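CurJ (Moorea producens 3L, PDB 5TZ6) catalyses vinylogous dehydration of a polyketide intermediate in curacin biosynthesis, through the dehydratase domain of a polyketide synthase module. Local coordinates at the (2E,5R)-5-hydroxy-2-methylhept-2-enoic acid site and the interface of chains A and B. Residues are numbered along the deposited sequence; one frame, centred on the assembly and turned at random. Chains: chain A/B, CurJ.

Contact 1: the (2E,5R)-5-hydroxy-2-methylhept-2-enoic acid site. Residues chain A 41, 50-51, 171, 219, 240-242, 302, 305. With 7OD ((2E,5R)-5-hydroxy-2-methylhept-2-enoic acid), chain C.
A carboxylate meets the 5-hydroxyl of 7OD deep in the dehydratase pocket: the hydroxyl oxygen OAH donates a hydrogen bond to OD1 of A:Asp219 at 3.0 Å. The acceptor is the syn lone pair of OD1, on the side of OD2, so the hydroxyl sits near both carboxylate oxygens. A:Asp219 is the catalytic aspartate of the family, carried by helix 215-223; CG lies anti to the backbone N (chi1 -164°), which turns the carboxylate toward the ligand. An alanine here would probably leave the 5-hydroxyl without this acceptor and loosen its placement in the pocket.

Beside the hydroxyl stands A:Phe41, an engineered replacement for the catalytic histidine that makes this variant inactive. Its ring presents an edge to OAH, which lies in the ring plane, and its tip CZ touches the alkene carbon CAD at 3.6 Å. A:Pro50 CG lies over the centre of one ring face, 4.1 Å above the plane, and limits the ring's rotation from that side. Across the chain, A:Val241 sends CG1, anti to its backbone N (chi1 -175°), to the alkene carbon CAC at 3.6 Å. Next to it, the ring edge of A:Pro242 lies along the middle of the chain, CD reaching CAE at 3.5 Å. The alpha-methyl CAK packs on A:Pro50 CA at 3.7 Å, while A:Leu171 CD2 caps the terminal methyl CAJ at 4.0 Å.

The ligand is almost wholly buried, although poorly ordered. This largely apolar pocket places the 5-hydroxyl beside the catalytic aspartate and the position of the replaced histidine, an arrangement that probably resembles the one used for vinylogous loss of water.

Contact 2: the interface of chains A and B. Residues chain A 25, 27, 93, 95, 108, 110, 128; chain B 16-21.
A strand docked on the side chains of a partner's sheet joins two copies of CurJ here: strand 14-18 of chain B and the turn after it lie against chain A, a patch of a two-fold symmetric interface; docking of this kind is probably how the dehydratase forms its dimer. A:Gln93 is the polar hub. Extended beyond a CG anti to the carbonyl carbon (chi2 177°), its amide reaches across to a hydroxyl and a main-chain carbonyl of the partner. OE1 accepts from the B:Ser18 hydroxyl OG at 2.6 Å, in the carbonyl plane and on a lone pair. NE2 donates to the main-chain B:Gln17 O at 3.1 Å, approaching from above that carbonyl's plane. A:Glu27, itself at the interface, helps fix the amide's rotation: its OE1 takes the other N-H of NE2 on the anti lone pair, nearly in the amide plane.

Around this hub the packing is largely apolar, though the B:Phe16 ring also lies tip to tip with the A:Gln93 amide, their planes 28° apart. B:Phe16 crosses A:Phe25 at about a right angle, its CE2 over the rim of that ring's face. The B:Pro19 ring wedges against A:Phe110, CD meeting CE1 at 3.5 Å, and against the poorly ordered A:Ile128. B:Leu20 CD1 meets A:Ile108 CD1 tip to tip at 3.8 Å. Water 1 bridges the chains, 3.0 Å from A:Glu27 OE1 and 3.3 Å from the backbone B:Gln17 N.

Contact 1: the (2E,5R)-5-hydroxy-2-methylhept-2-enoic acid site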
loop_
_atom_site.group_PDB
_atom_site.type_symbol
_atom_site.label_atom_id
_atom_site.label_comp_id
_atom_site.label_asym_id
_atom_site.label_seq_id
_atom_site.Cartn_x
_atom_site.Cartn_y
_atom_site.Cartn_z
ATOM N N PHE A 41 9.329 23.357 12.904
ATOM C CA PHE A 41 8.190 24.201 12.566
ATOM C C PHE A 41 7.208 24.085 13.727
ATOM O O PHE A 41 6.373 23.178 13.750
ATOM C CB PHE A 41 7.549 23.800 11.220
ATOM C CG PHE A 41 6.686 24.878 10.630
ATOM C CD1 PHE A 41 5.375 25.052 11.050
ATOM C CD2 PHE A 41 7.201 25.755 9.690
ATOM C CE1 PHE A 41 4.584 26.066 10.519
ATOM C CE2 PHE A 41 6.420 26.772 9.156
ATOM C CZ PHE A 41 5.112 26.930 9.574
ATOM N N PRO A 50 3.453 22.348 7.581
ATOM C CA PRO A 50 2.902 23.408 6.738
ATOM C C PRO A 50 2.481 22.884 5.370
ATOM O O PRO A 50 2.895 21.810 4.927
ATOM C CB PRO A 50 4.062 24.402 6.624
ATOM C CG PRO A 50 5.285 23.553 6.773
ATOM C CD PRO A 50 4.915 22.480 7.760
ATOM N N GLY A 51 1.637 23.676 4.700
ATOM C CA GLY A 51 1.169 23.300 3.369
ATOM C C GLY A 51 2.309 23.021 2.402
ATOM O O GLY A 51 2.277 22.045 1.640
ATOM N N LEU A 171 7.793 36.304 12.423
ATOM C CA LEU A 171 7.060 35.067 12.648
ATOM C C LEU A 171 7.125 34.660 14.111
ATOM O O LEU A 171 6.121 34.211 14.680
ATOM C CB LEU A 171 7.609 33.961 11.740
ATOM C CG LEU A 171 7.308 34.131 10.246
ATOM C CD1 LEU A 171 8.034 33.076 9.440
ATOM C CD2 LEU A 171 5.803 34.067 9.969
ATOM N N ASP A 219 8.697 26.043 1.892
ATOM C CA ASP A 219 8.222 26.944 2.928
ATOM C C ASP A 219 8.984 28.255 2.894
ATOM O O ASP A 219 8.379 29.327 2.980
ATOM C CB ASP A 219 8.337 26.304 4.304
ATOM C CG ASP A 219 7.505 27.032 5.338
ATOM O OD1 ASP A 219 6.269 26.847 5.335
ATOM O OD2 ASP A 219 8.083 27.802 6.140
ATOM N N PHE A 240 -0.134 36.571 7.600
ATOM C CA PHE A 240 -0.667 35.989 6.372
ATOM C C PHE A 240 -0.235 34.529 6.296
ATOM O O PHE A 240 0.961 34.233 6.279
ATOM C CB PHE A 240 -0.188 36.767 5.145
ATOM C CG PHE A 240 -0.778 38.151 5.030
ATOM C CD1 PHE A 240 -2.072 38.333 4.566
ATOM C CD2 PHE A 240 -0.040 39.271 5.389
ATOM C CE1 PHE A 240 -2.623 39.603 4.464
ATOM C CE2 PHE A 240 -0.585 40.545 5.292
ATOM C CZ PHE A 240 -1.881 40.709 4.827
ATOM N N VAL A 241 -1.203 33.622 6.252
ATOM C CA VAL A 241 -0.918 32.192 6.167
ATOM C C VAL A 241 -1.251 31.693 4.764
ATOM O O VAL A 241 -2.246 32.133 4.169
ATOM C CB VAL A 241 -1.680 31.404 7.241
ATOM C CG1 VAL A 241 -1.274 29.938 7.203
ATOM C CG2 VAL A 241 -1.396 32.000 8.608
ATOM N N PRO A 242 -0.430 30.823 4.180
ATOM C CA PRO A 242 -0.728 30.325 2.831
ATOM C C PRO A 242 -2.102 29.682 2.787
ATOM O O PRO A 242 -2.432 28.815 3.600
ATOM C CB PRO A 242 0.385 29.307 2.579
ATOM C CG PRO A 242 1.532 29.818 3.398
ATOM C CD PRO A 242 0.914 30.426 4.637
ATOM N N PRO A 302 -2.538 31.816 13.905
ATOM C CA PRO A 302 -2.177 30.399 13.739
ATOM C C PRO A 302 -2.790 29.503 14.793
ATOM O O PRO A 302 -3.022 28.308 14.525
ATOM C CB PRO A 302 -0.644 30.418 13.829
ATOM C CG PRO A 302 -0.268 31.804 13.389
ATOM C CD PRO A 302 -1.351 32.688 13.959
ATOM N N LEU A 305 -5.960 28.134 13.291
ATOM C CA LEU A 305 -5.679 27.097 12.308
ATOM C C LEU A 305 -5.365 25.776 12.987
ATOM O O LEU A 305 -5.714 24.714 12.462
ATOM C CB LEU A 305 -4.532 27.512 11.389
ATOM C CG LEU A 305 -4.928 28.263 10.112
ATOM C CD1 LEU A 305 -5.839 29.447 10.417
ATOM C CD2 LEU A 305 -3.686 28.714 9.349
HETATM O OAB 7OD C . 0.669 28.391 10.581
HETATM C CAA 7OD C . 0.430 27.528 9.712
HETATM O OAI 7OD C . -0.430 26.645 9.932
HETATM C CAC 7OD C . 1.185 27.554 8.379
HETATM C CAK 7OD C . 0.886 26.487 7.314
HETATM C CAD 7OD C . 2.241 28.639 8.104
HETATM C CAE 7OD C . 2.971 28.624 6.752
HETATM C CAF 7OD C . 3.908 29.823 6.466
HETATM O OAH 7OD C . 5.266 29.396 6.615
HETATM C CAG 7OD C . 3.674 31.035 7.375
HETATM C CAJ 7OD C . 4.373 32.243 6.747
#

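Contact 2: the interface of chains A and B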
loop_
_atom_site.group_PDB
_atom_site.type_symbol
_atom_site.label_atom_id
_atom_site.label_comp_id
_atom_site.label_asym_id
_atom_site.label_seq_id
_atom_site.Cartn_x
_atom_site.Cartn_y
_atom_site.Cartn_z
ATOM N N PHE A 25 -2.703 5.381 -4.638
ATOM C CA PHE A 25 -2.448 5.777 -3.262
ATOM C C PHE A 25 -0.955 5.833 -2.983
ATOM O O PHE A 25 -0.192 4.985 -3.450
ATOM C CB PHE A 25 -3.115 4.810 -2.282
ATOM C CG PHE A 25 -4.613 4.775 -2.391
ATOM C CD1 PHE A 25 -5.240 3.869 -3.234
ATOM C CD2 PHE A 25 -5.394 5.642 -1.645
ATOM C CE1 PHE A 25 -6.622 3.835 -3.335
ATOM C CE2 PHE A 25 -6.777 5.615 -1.743
ATOM C CZ PHE A 25 -7.391 4.710 -2.589
ATOM N N GLU A 27 1.460 6.315 0.626
ATOM C CA GLU A 27 1.344 6.221 2.071
ATOM C C GLU A 27 2.682 6.527 2.723
ATOM O O GLU A 27 3.736 6.056 2.272
ATOM C CB GLU A 27 0.861 4.832 2.511
ATOM C CG GLU A 27 0.561 4.738 3.998
ATOM C CD GLU A 27 -0.092 3.424 4.383
ATOM O OE1 GLU A 27 -1.334 3.323 4.277
ATOM O OE2 GLU A 27 0.635 2.495 4.797
ATOM N N GLN A 93 -1.759 9.950 3.566
ATOM C CA GLN A 93 -1.959 9.351 2.258
ATOM C C GLN A 93 -2.217 10.439 1.229
ATOM O O GLN A 93 -2.877 11.446 1.520
ATOM C CB GLN A 93 -3.123 8.368 2.254
ATOM C CG GLN A 93 -2.928 7.137 3.107
ATOM C CD GLN A 93 -4.160 6.256 3.093
ATOM O OE1 GLN A 93 -5.269 6.734 2.849
ATOM N NE2 GLN A 93 -3.972 4.962 3.328
ATOM N N VAL A 95 -4.053 10.643 -2.368
ATOM C CA VAL A 95 -5.050 9.915 -3.140
ATOM C C VAL A 95 -5.211 10.635 -4.468
ATOM O O VAL A 95 -5.566 11.822 -4.500
ATOM C CB VAL A 95 -6.391 9.812 -2.399
ATOM C CG1 VAL A 95 -7.341 8.892 -3.146
ATOM C CG2 VAL A 95 -6.167 9.319 -0.973
ATOM N N ILE A 108 -4.558 13.481 2.790
ATOM C CA ILE A 108 -5.314 13.243 4.015
ATOM C C ILE A 108 -4.403 12.563 5.033
ATOM O O ILE A 108 -3.315 12.089 4.707
ATOM C CB ILE A 108 -6.565 12.370 3.780
ATOM C CG1 ILE A 108 -6.161 10.920 3.514
ATOM C CG2 ILE A 108 -7.395 12.907 2.623
ATOM C CD1 ILE A 108 -7.343 9.985 3.420
ATOM N N PHE A 110 -4.645 10.342 9.196
ATOM C CA PHE A 110 -5.431 9.691 10.238
ATOM C C PHE A 110 -4.479 8.979 11.190
ATOM O O PHE A 110 -3.310 8.745 10.865
ATOM C CB PHE A 110 -6.454 8.703 9.651
ATOM C CG PHE A 110 -5.861 7.683 8.709
ATOM C CD1 PHE A 110 -5.813 7.925 7.344
ATOM C CD2 PHE A 110 -5.363 6.479 9.186
ATOM C CE1 PHE A 110 -5.274 6.987 6.470
ATOM C CE2 PHE A 110 -4.826 5.538 8.319
ATOM C CZ PHE A 110 -4.782 5.793 6.960
ATOM N N ILE A 128 -11.141 2.391 9.360
ATOM C CA ILE A 128 -10.881 3.793 9.663
ATOM C C ILE A 128 -12.183 4.577 9.579
ATOM O O ILE A 128 -13.104 4.218 8.838
ATOM C CB ILE A 128 -9.822 4.366 8.700
ATOM C CG1 ILE A 128 -8.579 3.473 8.698
ATOM C CG2 ILE A 128 -9.476 5.799 9.078
ATOM C CD1 ILE A 128 -7.710 3.634 7.475
ATOM N N PHE B 16 -3.204 -2.718 2.730
ATOM C CA PHE B 16 -3.559 -1.332 2.477
ATOM C C PHE B 16 -5.052 -1.110 2.657
ATOM O O PHE B 16 -5.869 -1.875 2.136
ATOM C CB PHE B 16 -3.153 -0.896 1.070
ATOM C CG PHE B 16 -3.493 0.529 0.782
ATOM C CD1 PHE B 16 -2.723 1.553 1.305
ATOM C CD2 PHE B 16 -4.605 0.848 0.026
ATOM C CE1 PHE B 16 -3.040 2.870 1.060
ATOM C CE2 PHE B 16 -4.929 2.167 -0.222
ATOM C CZ PHE B 16 -4.144 3.179 0.299
ATOM N N GLN B 17 -5.399 -0.049 3.384
ATOM C CA GLN B 17 -6.765 0.445 3.420
ATOM C C GLN B 17 -6.724 1.951 3.626
ATOM O O GLN B 17 -5.714 2.507 4.059
ATOM C CB GLN B 17 -7.593 -0.247 4.509
ATOM C CG GLN B 17 -7.122 0.004 5.922
ATOM C CD GLN B 17 -7.937 -0.776 6.931
ATOM O OE1 GLN B 17 -7.417 -1.650 7.625
ATOM N NE2 GLN B 17 -9.230 -0.479 7.000
ATOM N N SER B 18 -7.836 2.611 3.291
ATOM C CA SER B 18 -7.899 4.065 3.286
ATOM C C SER B 18 -9.320 4.541 3.551
ATOM O O SER B 18 -10.274 3.945 3.031
ATOM C CB SER B 18 -7.407 4.637 1.952
ATOM O OG SER B 18 -7.590 6.042 1.896
ATOM N N PRO B 19 -9.492 5.616 4.314
ATOM C CA PRO B 19 -10.831 6.197 4.478
ATOM C C PRO B 19 -11.493 6.532 3.151
ATOM O O PRO B 19 -12.718 6.676 3.082
ATOM C CB PRO B 19 -10.562 7.459 5.307
ATOM C CG PRO B 19 -9.294 7.167 6.029
ATOM C CD PRO B 19 -8.475 6.322 5.108
ATOM N N LEU B 20 -10.697 6.666 2.090
ATOM C CA LEU B 20 -11.212 6.988 0.766
ATOM C C LEU B 20 -11.300 5.761 -0.135
ATOM O O LEU B 20 -11.439 5.901 -1.355
ATOM C CB LEU B 20 -10.358 8.074 0.114
ATOM C CG LEU B 20 -10.739 9.496 0.530
ATOM C CD1 LEU B 20 -10.815 9.622 2.043
ATOM C CD2 LEU B 20 -9.757 10.502 -0.036
ATOM N N SER B 21 -11.220 4.567 0.445
ATOM C CA SER B 21 -11.367 3.317 -0.288
ATOM C C SER B 21 -12.236 2.390 0.545
ATOM O O SER B 21 -11.940 2.157 1.721
ATOM C CB SER B 21 -10.005 2.673 -0.571
ATOM O OG SER B 21 -10.146 1.481 -1.321
HETATM O O HOH W 1 -2.928 1.001 5.223
#

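About 25 Å separates the C-alpha centres of contact 1 and contact 2, and the two have no residue in common. Contact 1 lies within one chain, drawing on strand 41-43, helix 51-65, helix 215-223 and strand 239-245. Contact 2 instead uses strands 24-30, 90-99 and 102-110 of chain A, met by strand 14-18 of chain B. Nothing from chain B is seen at the pocket given, so each copy appears to assemble its own catalytic site while the symmetric interface probably holds the two copies together. Any influence of pairing on catalysis would have to pass through the intervening fold, which the structure alone does not show.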